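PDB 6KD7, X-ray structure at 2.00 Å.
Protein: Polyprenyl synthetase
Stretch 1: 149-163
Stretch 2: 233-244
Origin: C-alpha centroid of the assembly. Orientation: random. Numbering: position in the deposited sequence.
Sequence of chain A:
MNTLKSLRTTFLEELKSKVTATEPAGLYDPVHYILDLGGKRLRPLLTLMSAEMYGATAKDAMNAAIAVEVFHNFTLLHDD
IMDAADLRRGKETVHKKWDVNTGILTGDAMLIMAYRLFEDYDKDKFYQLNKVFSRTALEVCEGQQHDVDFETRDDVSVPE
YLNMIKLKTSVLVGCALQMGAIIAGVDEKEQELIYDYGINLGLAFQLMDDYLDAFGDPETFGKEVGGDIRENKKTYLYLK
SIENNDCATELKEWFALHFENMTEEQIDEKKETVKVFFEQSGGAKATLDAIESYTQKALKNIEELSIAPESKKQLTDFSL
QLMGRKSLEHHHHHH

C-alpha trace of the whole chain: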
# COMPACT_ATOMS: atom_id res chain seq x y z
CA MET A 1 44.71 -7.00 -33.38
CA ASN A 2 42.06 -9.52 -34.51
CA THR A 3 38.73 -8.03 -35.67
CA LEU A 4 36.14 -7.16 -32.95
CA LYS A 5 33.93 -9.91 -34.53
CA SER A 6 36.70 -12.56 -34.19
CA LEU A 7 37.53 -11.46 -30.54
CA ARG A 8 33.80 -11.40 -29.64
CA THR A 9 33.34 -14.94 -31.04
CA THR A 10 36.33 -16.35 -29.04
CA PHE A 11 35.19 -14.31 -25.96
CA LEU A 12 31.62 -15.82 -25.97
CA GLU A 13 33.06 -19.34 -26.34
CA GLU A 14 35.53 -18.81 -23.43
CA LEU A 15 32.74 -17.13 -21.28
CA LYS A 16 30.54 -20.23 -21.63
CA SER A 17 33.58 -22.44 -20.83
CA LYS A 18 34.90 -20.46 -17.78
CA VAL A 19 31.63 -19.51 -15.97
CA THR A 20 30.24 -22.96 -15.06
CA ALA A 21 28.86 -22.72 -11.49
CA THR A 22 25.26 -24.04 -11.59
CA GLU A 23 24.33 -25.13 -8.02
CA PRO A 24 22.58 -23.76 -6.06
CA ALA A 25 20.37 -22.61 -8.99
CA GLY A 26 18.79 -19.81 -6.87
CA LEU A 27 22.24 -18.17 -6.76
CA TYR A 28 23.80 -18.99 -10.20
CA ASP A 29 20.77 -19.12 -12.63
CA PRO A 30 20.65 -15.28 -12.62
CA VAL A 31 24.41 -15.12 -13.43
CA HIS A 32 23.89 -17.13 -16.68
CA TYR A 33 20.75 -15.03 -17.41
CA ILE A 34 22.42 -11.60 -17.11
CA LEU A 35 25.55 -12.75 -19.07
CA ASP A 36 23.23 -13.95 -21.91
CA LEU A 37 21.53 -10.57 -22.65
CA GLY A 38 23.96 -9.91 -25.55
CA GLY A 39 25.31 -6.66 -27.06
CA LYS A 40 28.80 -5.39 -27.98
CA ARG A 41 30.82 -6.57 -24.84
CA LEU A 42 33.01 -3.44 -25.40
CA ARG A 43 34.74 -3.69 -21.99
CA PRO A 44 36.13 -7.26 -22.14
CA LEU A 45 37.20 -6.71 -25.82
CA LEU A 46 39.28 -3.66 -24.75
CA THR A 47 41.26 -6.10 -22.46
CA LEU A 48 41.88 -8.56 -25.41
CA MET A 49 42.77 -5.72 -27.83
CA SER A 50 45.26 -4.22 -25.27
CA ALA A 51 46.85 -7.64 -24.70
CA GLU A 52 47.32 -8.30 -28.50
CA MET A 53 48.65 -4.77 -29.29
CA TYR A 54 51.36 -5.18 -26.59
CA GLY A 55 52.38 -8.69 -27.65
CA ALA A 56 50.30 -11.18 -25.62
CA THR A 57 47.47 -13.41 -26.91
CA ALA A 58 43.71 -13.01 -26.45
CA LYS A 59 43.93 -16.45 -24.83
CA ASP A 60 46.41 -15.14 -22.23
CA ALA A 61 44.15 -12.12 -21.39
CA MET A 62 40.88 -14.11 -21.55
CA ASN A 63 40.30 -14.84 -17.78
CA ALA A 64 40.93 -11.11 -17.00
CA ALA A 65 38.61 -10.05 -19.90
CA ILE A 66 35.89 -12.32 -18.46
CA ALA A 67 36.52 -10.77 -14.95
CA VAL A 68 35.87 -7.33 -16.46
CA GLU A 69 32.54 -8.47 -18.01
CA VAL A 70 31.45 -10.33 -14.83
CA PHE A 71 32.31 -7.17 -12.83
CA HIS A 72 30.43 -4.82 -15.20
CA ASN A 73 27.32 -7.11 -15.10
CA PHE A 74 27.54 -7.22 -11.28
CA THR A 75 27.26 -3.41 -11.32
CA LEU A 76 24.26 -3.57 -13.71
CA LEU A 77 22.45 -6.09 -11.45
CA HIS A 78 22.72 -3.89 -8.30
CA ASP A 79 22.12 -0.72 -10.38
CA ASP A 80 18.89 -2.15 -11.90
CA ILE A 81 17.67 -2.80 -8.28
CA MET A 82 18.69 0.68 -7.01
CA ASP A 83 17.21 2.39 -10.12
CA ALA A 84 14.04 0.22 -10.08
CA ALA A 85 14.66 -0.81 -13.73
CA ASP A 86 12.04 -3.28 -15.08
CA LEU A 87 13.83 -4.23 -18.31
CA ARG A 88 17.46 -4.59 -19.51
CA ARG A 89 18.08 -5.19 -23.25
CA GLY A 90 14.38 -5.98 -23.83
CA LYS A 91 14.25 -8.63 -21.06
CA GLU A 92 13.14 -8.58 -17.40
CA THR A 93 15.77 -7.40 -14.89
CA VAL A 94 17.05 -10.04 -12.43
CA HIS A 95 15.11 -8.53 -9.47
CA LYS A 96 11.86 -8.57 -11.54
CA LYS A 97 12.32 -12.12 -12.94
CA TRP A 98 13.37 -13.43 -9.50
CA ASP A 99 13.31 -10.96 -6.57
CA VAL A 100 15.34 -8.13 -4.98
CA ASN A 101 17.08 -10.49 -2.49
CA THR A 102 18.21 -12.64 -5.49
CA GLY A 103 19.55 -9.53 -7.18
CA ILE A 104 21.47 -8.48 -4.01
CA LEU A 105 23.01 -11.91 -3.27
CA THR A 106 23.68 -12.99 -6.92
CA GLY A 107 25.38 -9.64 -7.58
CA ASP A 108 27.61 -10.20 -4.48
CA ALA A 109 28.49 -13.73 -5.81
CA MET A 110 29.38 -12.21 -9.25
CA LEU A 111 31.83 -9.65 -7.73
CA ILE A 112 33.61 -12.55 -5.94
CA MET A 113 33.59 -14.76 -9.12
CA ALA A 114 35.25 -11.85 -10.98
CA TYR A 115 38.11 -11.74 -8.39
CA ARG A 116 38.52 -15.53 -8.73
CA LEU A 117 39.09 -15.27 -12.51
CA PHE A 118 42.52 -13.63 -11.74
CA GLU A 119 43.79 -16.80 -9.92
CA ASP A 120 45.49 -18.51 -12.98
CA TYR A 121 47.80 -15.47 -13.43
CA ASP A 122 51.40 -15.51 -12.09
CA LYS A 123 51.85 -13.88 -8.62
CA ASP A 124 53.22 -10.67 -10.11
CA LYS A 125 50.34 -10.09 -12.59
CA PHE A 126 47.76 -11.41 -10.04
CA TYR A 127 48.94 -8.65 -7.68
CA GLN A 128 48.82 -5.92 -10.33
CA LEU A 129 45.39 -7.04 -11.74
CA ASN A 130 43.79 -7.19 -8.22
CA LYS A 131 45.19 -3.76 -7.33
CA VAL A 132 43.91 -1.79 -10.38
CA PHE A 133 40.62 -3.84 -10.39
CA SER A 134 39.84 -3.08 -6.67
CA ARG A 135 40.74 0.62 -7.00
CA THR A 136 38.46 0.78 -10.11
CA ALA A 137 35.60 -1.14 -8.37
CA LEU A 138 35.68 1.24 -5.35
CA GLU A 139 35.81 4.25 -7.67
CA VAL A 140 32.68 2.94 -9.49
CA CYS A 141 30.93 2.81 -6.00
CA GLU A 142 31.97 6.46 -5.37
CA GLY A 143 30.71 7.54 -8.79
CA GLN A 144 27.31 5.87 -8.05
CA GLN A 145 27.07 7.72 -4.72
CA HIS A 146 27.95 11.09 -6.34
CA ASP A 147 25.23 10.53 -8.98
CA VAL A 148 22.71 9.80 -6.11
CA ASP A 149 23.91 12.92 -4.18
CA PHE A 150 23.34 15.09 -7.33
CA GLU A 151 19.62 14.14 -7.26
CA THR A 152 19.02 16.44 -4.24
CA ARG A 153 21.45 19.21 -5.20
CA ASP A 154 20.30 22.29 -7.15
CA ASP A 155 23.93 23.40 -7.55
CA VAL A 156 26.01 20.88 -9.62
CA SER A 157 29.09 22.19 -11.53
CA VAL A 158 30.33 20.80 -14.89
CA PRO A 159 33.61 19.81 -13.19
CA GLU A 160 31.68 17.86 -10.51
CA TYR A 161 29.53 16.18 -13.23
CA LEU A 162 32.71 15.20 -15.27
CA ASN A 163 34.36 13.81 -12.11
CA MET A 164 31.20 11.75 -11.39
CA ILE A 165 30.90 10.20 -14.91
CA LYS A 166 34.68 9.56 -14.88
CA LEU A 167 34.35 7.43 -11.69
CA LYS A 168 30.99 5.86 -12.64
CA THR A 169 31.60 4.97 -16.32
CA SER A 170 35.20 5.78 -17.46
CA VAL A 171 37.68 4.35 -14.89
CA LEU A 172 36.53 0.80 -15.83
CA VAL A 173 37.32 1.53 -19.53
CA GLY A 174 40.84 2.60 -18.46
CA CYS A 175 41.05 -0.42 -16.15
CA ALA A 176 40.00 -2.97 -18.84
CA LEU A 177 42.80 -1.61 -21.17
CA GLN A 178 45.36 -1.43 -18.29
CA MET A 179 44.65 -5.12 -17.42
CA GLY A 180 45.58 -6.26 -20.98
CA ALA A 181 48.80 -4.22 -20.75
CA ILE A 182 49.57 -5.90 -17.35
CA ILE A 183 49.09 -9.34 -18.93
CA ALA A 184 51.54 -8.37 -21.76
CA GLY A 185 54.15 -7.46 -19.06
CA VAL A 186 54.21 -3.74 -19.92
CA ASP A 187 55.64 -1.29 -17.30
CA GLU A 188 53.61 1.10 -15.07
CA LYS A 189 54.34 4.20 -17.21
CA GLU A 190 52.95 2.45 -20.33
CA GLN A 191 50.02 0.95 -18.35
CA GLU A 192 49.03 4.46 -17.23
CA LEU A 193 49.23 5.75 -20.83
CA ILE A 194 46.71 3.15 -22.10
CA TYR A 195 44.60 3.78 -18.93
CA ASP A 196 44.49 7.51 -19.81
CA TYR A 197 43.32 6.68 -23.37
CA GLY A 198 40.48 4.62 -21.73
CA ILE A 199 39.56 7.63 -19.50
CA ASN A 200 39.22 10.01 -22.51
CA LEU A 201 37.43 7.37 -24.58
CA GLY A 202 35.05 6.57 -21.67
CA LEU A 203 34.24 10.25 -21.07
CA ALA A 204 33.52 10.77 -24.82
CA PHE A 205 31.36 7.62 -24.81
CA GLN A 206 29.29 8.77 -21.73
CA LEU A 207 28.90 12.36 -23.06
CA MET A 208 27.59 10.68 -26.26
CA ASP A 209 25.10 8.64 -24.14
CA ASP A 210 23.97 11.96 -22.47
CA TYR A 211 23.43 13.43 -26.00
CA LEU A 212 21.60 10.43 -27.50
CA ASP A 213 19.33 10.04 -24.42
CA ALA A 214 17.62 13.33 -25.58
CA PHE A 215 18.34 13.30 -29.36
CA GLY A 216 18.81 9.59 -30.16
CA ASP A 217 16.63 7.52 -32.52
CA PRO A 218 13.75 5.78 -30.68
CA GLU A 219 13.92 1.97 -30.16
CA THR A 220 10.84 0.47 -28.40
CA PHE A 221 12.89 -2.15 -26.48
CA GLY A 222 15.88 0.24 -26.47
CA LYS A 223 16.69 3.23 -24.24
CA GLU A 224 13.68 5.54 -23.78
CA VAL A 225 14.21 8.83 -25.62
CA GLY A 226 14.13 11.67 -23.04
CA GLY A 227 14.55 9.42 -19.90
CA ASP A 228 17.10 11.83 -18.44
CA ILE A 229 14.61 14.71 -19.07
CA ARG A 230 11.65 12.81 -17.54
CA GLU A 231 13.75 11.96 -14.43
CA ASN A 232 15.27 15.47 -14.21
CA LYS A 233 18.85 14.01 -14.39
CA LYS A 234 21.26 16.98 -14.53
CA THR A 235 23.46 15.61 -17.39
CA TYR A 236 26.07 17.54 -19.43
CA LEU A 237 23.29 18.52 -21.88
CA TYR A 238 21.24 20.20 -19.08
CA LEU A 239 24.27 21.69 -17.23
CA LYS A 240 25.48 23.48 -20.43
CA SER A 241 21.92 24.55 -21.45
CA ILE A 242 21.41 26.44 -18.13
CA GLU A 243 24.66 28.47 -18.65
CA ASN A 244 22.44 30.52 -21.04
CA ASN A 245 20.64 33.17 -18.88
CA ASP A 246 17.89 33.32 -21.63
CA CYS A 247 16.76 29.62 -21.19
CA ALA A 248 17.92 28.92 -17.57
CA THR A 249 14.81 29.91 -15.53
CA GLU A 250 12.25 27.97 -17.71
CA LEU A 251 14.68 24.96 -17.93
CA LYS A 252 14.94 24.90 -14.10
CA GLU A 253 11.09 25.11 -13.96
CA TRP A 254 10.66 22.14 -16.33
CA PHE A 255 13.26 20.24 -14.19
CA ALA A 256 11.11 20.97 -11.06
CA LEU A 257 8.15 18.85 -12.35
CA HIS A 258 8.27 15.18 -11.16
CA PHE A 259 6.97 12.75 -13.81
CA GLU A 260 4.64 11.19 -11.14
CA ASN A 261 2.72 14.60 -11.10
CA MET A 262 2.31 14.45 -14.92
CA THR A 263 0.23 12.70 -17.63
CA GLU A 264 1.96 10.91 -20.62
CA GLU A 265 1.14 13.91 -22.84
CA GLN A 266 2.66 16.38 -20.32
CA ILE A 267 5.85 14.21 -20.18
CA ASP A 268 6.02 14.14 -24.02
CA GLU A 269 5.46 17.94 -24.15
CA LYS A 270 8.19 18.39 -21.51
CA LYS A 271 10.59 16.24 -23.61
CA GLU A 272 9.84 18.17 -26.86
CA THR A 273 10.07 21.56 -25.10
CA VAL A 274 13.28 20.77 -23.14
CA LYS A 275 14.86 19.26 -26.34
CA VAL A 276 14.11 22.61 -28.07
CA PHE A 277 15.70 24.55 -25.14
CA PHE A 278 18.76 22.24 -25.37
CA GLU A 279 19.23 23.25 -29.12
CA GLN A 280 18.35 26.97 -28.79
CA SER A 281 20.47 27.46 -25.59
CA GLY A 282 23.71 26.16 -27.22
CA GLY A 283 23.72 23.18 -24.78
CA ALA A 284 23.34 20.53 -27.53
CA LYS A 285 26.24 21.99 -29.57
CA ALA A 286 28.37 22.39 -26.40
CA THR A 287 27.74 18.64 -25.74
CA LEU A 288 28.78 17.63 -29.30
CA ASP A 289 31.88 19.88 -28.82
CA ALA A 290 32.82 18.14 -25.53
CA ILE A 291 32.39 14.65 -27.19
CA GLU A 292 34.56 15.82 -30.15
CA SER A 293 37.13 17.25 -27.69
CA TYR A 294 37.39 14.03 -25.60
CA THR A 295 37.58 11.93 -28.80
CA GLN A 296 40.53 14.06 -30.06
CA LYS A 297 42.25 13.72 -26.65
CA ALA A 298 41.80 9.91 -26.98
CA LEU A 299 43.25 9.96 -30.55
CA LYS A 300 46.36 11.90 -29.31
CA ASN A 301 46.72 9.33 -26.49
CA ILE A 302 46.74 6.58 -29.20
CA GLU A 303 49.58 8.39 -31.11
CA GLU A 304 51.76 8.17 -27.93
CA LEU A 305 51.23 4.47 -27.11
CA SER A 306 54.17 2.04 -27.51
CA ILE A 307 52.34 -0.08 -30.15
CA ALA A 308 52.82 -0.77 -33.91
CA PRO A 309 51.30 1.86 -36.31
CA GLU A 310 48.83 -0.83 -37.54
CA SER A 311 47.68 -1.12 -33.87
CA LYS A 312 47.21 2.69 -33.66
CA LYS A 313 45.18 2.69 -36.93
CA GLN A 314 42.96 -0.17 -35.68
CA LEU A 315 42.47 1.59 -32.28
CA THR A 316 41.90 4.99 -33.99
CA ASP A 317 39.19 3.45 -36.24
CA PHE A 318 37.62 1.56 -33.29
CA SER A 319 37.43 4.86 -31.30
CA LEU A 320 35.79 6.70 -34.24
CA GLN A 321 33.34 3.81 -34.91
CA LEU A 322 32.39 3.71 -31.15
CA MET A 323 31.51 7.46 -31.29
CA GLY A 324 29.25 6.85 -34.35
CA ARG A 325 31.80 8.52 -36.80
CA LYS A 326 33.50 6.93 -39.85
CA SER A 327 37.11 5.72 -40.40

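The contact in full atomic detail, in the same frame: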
# COMPACT_ATOMS: atom_id res chain seq x y z
N ASP A 149 23.84 11.62 -4.90
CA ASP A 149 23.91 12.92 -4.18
C ASP A 149 23.43 14.05 -5.11
O ASP A 149 22.79 14.99 -4.62
CB ASP A 149 25.31 13.18 -3.64
CG ASP A 149 25.77 12.19 -2.57
OD1 ASP A 149 24.91 11.47 -2.00
OD2 ASP A 149 26.98 12.11 -2.37
N PHE A 150 23.71 13.99 -6.41
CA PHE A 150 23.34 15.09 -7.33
C PHE A 150 21.81 15.21 -7.45
O PHE A 150 21.31 16.29 -7.78
CB PHE A 150 23.92 14.87 -8.73
CG PHE A 150 25.41 15.00 -8.89
CD1 PHE A 150 26.21 15.52 -7.89
CD2 PHE A 150 26.01 14.59 -10.07
CE1 PHE A 150 27.58 15.62 -8.04
CE2 PHE A 150 27.38 14.71 -10.24
CZ PHE A 150 28.17 15.22 -9.22
N GLU A 151 21.09 14.13 -7.14
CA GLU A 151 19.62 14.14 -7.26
C GLU A 151 19.01 15.21 -6.35
O GLU A 151 17.96 15.71 -6.69
CB GLU A 151 19.02 12.78 -6.90
CG GLU A 151 19.36 11.68 -7.87
CD GLU A 151 18.86 10.32 -7.43
OE1 GLU A 151 18.14 10.26 -6.45
OE2 GLU A 151 19.21 9.34 -8.09
N THR A 152 19.61 15.47 -5.20
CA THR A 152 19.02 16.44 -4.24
C THR A 152 19.83 17.72 -4.18
O THR A 152 19.70 18.45 -3.22
CB THR A 152 18.83 15.79 -2.87
OG1 THR A 152 20.13 15.38 -2.46
CG2 THR A 152 17.89 14.61 -2.91
N ARG A 153 20.67 17.96 -5.18
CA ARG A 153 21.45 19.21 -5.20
C ARG A 153 20.91 20.09 -6.32
O ARG A 153 20.59 19.57 -7.38
CB ARG A 153 22.94 18.91 -5.39
CG ARG A 153 23.62 18.44 -4.12
CD ARG A 153 25.11 18.32 -4.33
NE ARG A 153 25.68 19.54 -4.86
CZ ARG A 153 26.85 19.61 -5.45
NH1 ARG A 153 27.58 18.52 -5.58
NH2 ARG A 153 27.29 20.76 -5.91
N ASP A 154 20.77 21.39 -6.07
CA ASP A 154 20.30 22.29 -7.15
C ASP A 154 21.53 22.99 -7.72
O ASP A 154 21.38 23.75 -8.68
CB ASP A 154 19.29 23.31 -6.61
CG ASP A 154 18.40 22.76 -5.51
OD1 ASP A 154 17.56 21.89 -5.82
OD2 ASP A 154 18.55 23.20 -4.36
N ASP A 155 22.70 22.66 -7.20
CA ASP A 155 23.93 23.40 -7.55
C ASP A 155 25.06 22.47 -8.03
O ASP A 155 26.11 22.48 -7.40
CB ASP A 155 24.39 24.12 -6.28
CG ASP A 155 24.30 23.29 -4.99
OD1 ASP A 155 23.20 22.79 -4.66
OD2 ASP A 155 25.32 23.18 -4.31
N VAL A 156 24.92 21.80 -9.18
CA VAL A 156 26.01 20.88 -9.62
C VAL A 156 26.85 21.53 -10.72
O VAL A 156 26.28 21.93 -11.72
CB VAL A 156 25.43 19.53 -10.09
CG1 VAL A 156 26.50 18.68 -10.74
CG2 VAL A 156 24.75 18.78 -8.97
N SER A 157 28.17 21.60 -10.53
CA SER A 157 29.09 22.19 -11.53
C SER A 157 29.49 21.17 -12.60
O SER A 157 29.41 19.98 -12.33
CB SER A 157 30.30 22.79 -10.89
OG SER A 157 31.18 21.77 -10.45
N VAL A 158 29.89 21.66 -13.76
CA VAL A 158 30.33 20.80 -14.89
C VAL A 158 31.53 19.97 -14.43
O VAL A 158 31.60 18.77 -14.64
CB VAL A 158 30.60 21.67 -16.12
CG1 VAL A 158 31.23 20.88 -17.25
CG2 VAL A 158 29.31 22.31 -16.59
N PRO A 159 32.50 20.58 -13.73
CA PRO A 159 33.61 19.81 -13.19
C PRO A 159 33.15 18.67 -12.29
O PRO A 159 33.69 17.58 -12.38
CB PRO A 159 34.47 20.83 -12.45
CG PRO A 159 34.15 22.14 -13.15
CD PRO A 159 32.70 22.03 -13.61
N GLU A 160 32.18 18.92 -11.43
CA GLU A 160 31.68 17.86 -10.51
C GLU A 160 30.98 16.77 -11.33
O GLU A 160 31.22 15.63 -11.06
CB GLU A 160 30.69 18.42 -9.50
CG GLU A 160 31.32 19.27 -8.41
CD GLU A 160 30.23 19.90 -7.56
OE1 GLU A 160 29.33 20.54 -8.12
OE2 GLU A 160 30.21 19.62 -6.37
N TYR A 161 30.17 17.14 -12.31
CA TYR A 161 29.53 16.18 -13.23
C TYR A 161 30.62 15.34 -13.96
O TYR A 161 30.45 14.11 -14.05
CB TYR A 161 28.60 16.88 -14.23
CG TYR A 161 27.85 15.89 -15.09
CD1 TYR A 161 26.78 15.15 -14.57
CD2 TYR A 161 28.31 15.57 -16.38
CE1 TYR A 161 26.13 14.19 -15.33
CE2 TYR A 161 27.69 14.58 -17.14
CZ TYR A 161 26.59 13.90 -16.62
OH TYR A 161 26.01 12.92 -17.37
N LEU A 162 31.70 15.96 -14.47
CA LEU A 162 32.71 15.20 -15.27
C LEU A 162 33.46 14.24 -14.36
O LEU A 162 33.70 13.09 -14.75
CB LEU A 162 33.66 16.17 -15.98
CG LEU A 162 32.98 16.99 -17.08
CD1 LEU A 162 33.91 18.10 -17.59
CD2 LEU A 162 32.50 16.09 -18.21
N ASN A 163 33.74 14.67 -13.14
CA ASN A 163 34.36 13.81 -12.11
C ASN A 163 33.43 12.62 -11.82
O ASN A 163 33.92 11.47 -11.74
CB ASN A 163 34.73 14.63 -10.87
CG ASN A 163 35.40 13.76 -9.84
OD1 ASN A 163 36.45 13.23 -10.14
ND2 ASN A 163 34.76 13.47 -8.72
N LYS A 233 17.40 14.28 -14.61
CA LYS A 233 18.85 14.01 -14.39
C LYS A 233 19.63 15.20 -14.94
O LYS A 233 19.41 15.58 -16.11
CB LYS A 233 19.32 12.72 -15.05
CG LYS A 233 18.80 11.47 -14.37
CD LYS A 233 19.88 10.55 -13.81
CE LYS A 233 19.49 9.09 -13.94
NZ LYS A 233 18.39 8.71 -13.02
N LYS A 234 20.47 15.78 -14.13
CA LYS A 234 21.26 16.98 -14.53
C LYS A 234 22.51 16.48 -15.28
O LYS A 234 23.57 16.31 -14.63
CB LYS A 234 21.54 17.79 -13.26
CG LYS A 234 20.32 18.52 -12.69
CD LYS A 234 20.65 19.49 -11.56
CE LYS A 234 21.10 18.80 -10.30
NZ LYS A 234 19.96 18.12 -9.64
N THR A 235 22.36 16.14 -16.55
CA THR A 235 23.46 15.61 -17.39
C THR A 235 24.18 16.78 -18.07
O THR A 235 23.77 17.93 -17.88
CB THR A 235 22.96 14.60 -18.40
OG1 THR A 235 22.18 15.29 -19.37
CG2 THR A 235 22.19 13.46 -17.79
N TYR A 236 25.23 16.48 -18.83
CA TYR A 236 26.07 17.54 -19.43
C TYR A 236 25.18 18.43 -20.30
O TYR A 236 25.35 19.63 -20.29
CB TYR A 236 27.21 16.92 -20.23
CG TYR A 236 28.30 17.88 -20.61
CD1 TYR A 236 29.37 18.11 -19.76
CD2 TYR A 236 28.28 18.55 -21.81
CE1 TYR A 236 30.38 18.99 -20.09
CE2 TYR A 236 29.29 19.42 -22.17
CZ TYR A 236 30.34 19.65 -21.30
OH TYR A 236 31.32 20.52 -21.66
N LEU A 237 24.22 17.81 -20.98
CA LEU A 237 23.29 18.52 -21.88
C LEU A 237 22.52 19.58 -21.08
O LEU A 237 22.51 20.72 -21.50
CB LEU A 237 22.36 17.42 -22.40
CG LEU A 237 21.61 17.67 -23.70
CD1 LEU A 237 22.49 18.35 -24.72
CD2 LEU A 237 21.06 16.37 -24.23
N TYR A 238 21.97 19.22 -19.92
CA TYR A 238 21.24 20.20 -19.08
C TYR A 238 22.18 21.24 -18.45
O TYR A 238 21.87 22.42 -18.52
CB TYR A 238 20.46 19.49 -17.97
CG TYR A 238 19.88 20.39 -16.91
CD1 TYR A 238 20.60 20.70 -15.77
CD2 TYR A 238 18.61 20.92 -17.04
CE1 TYR A 238 20.07 21.52 -14.79
CE2 TYR A 238 18.07 21.74 -16.06
CZ TYR A 238 18.80 22.04 -14.93
OH TYR A 238 18.29 22.84 -13.97
N LEU A 239 23.32 20.80 -17.94
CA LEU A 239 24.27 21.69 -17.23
C LEU A 239 24.76 22.80 -18.16
O LEU A 239 24.91 23.91 -17.69
CB LEU A 239 25.42 20.86 -16.67
CG LEU A 239 25.06 19.92 -15.53
CD1 LEU A 239 26.26 19.08 -15.12
CD2 LEU A 239 24.53 20.69 -14.34
N LYS A 240 24.99 22.50 -19.43
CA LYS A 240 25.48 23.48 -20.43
C LYS A 240 24.32 24.37 -20.87
O LYS A 240 24.52 25.57 -21.01
CB LYS A 240 26.12 22.78 -21.63
CG LYS A 240 27.39 22.01 -21.34
CD LYS A 240 28.47 22.83 -20.67
CE LYS A 240 29.20 23.74 -21.62
NZ LYS A 240 30.15 24.59 -20.85
N SER A 241 23.13 23.80 -21.07
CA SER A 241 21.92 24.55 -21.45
C SER A 241 21.62 25.66 -20.44
O SER A 241 21.33 26.78 -20.88
CB SER A 241 20.80 23.62 -21.63
OG SER A 241 21.01 22.78 -22.74
N ILE A 242 21.80 25.43 -19.14
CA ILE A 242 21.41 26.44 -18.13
C ILE A 242 22.50 27.50 -17.99
O ILE A 242 22.30 28.39 -17.16
CB ILE A 242 21.04 25.81 -16.77
CG1 ILE A 242 22.21 25.09 -16.10
CG2 ILE A 242 19.82 24.93 -16.94
CD1 ILE A 242 22.03 24.88 -14.59
N GLU A 243 23.62 27.41 -18.69
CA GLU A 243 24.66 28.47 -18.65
C GLU A 243 24.14 29.69 -19.43
O GLU A 243 24.62 30.80 -19.21
CB GLU A 243 25.99 27.95 -19.20
CG GLU A 243 26.76 27.12 -18.18
CD GLU A 243 28.01 26.44 -18.73
OE1 GLU A 243 28.19 26.44 -19.96
OE2 GLU A 243 28.80 25.92 -17.93
N ASN A 244 23.09 29.47 -20.22
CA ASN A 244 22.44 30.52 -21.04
C ASN A 244 21.33 31.18 -20.21
O ASN A 244 20.28 30.57 -20.05
CB ASN A 244 21.89 29.92 -22.32
CG ASN A 244 21.44 30.97 -23.32
OD1 ASN A 244 21.46 30.74 -24.52
ND2 ASN A 244 21.04 32.12 -22.82

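What fills the apolar centre of the contact? Helices 158-163 and 236-241 run almost antiparallel, at 172°, with axes 10.5 Å apart at their closest, and side chains occupy the space between them. L239 points toward the other stretch, and its CD1 lies 3.3 Å from Y161 CB, a tight apolar contact. The same leucine reaches V156, with L239 CD2 3.4 Å from V156 O, so it packs against backbone as well as side chain.

How do the two tyrosines meet? They do not stack. The backbone at the start of the second helix, T235 C and Y236 N, lies over one face of the Y161 ring, with Y161 CE2 3.5 Å from Y236 N. Y161 CD2, in turn, sits at the edge of the Y236 ring. V158 and L162, one helical turn apart, both touch that ring: V158 CG1 is 3.5 Å from Y236 CE1, and L162 CD2 is 4.0 Å from Y236 CD1.

What ties the loop of the first stretch to the second? K234 extends its side chain to the turn from F150 to R153, where NZ donates to F150 O at 2.9 Å and to R153 O at 2.8 Å. These are the only hydrogen bonds across the contact. Because both acceptors are carbonyls, the lysine recognises the fold of the turn rather than its side chains. On the way, K234 CE passes 3.9 Å from V156 CG2.

How are the charges at the margin arranged? They pair within each stretch. R153 NH1 forms a salt bridge with E160 OE2 at 3.0 Å, linking the turn to the helix whose start S157 caps by accepting from E160 N. Within the second stretch, K240 NZ forms a salt bridge with E243 OE1 at 2.8 Å, and V158 CG2 packs beside this pair, 4.2 Å from K240 CD and 3.9 Å from E243 OE2.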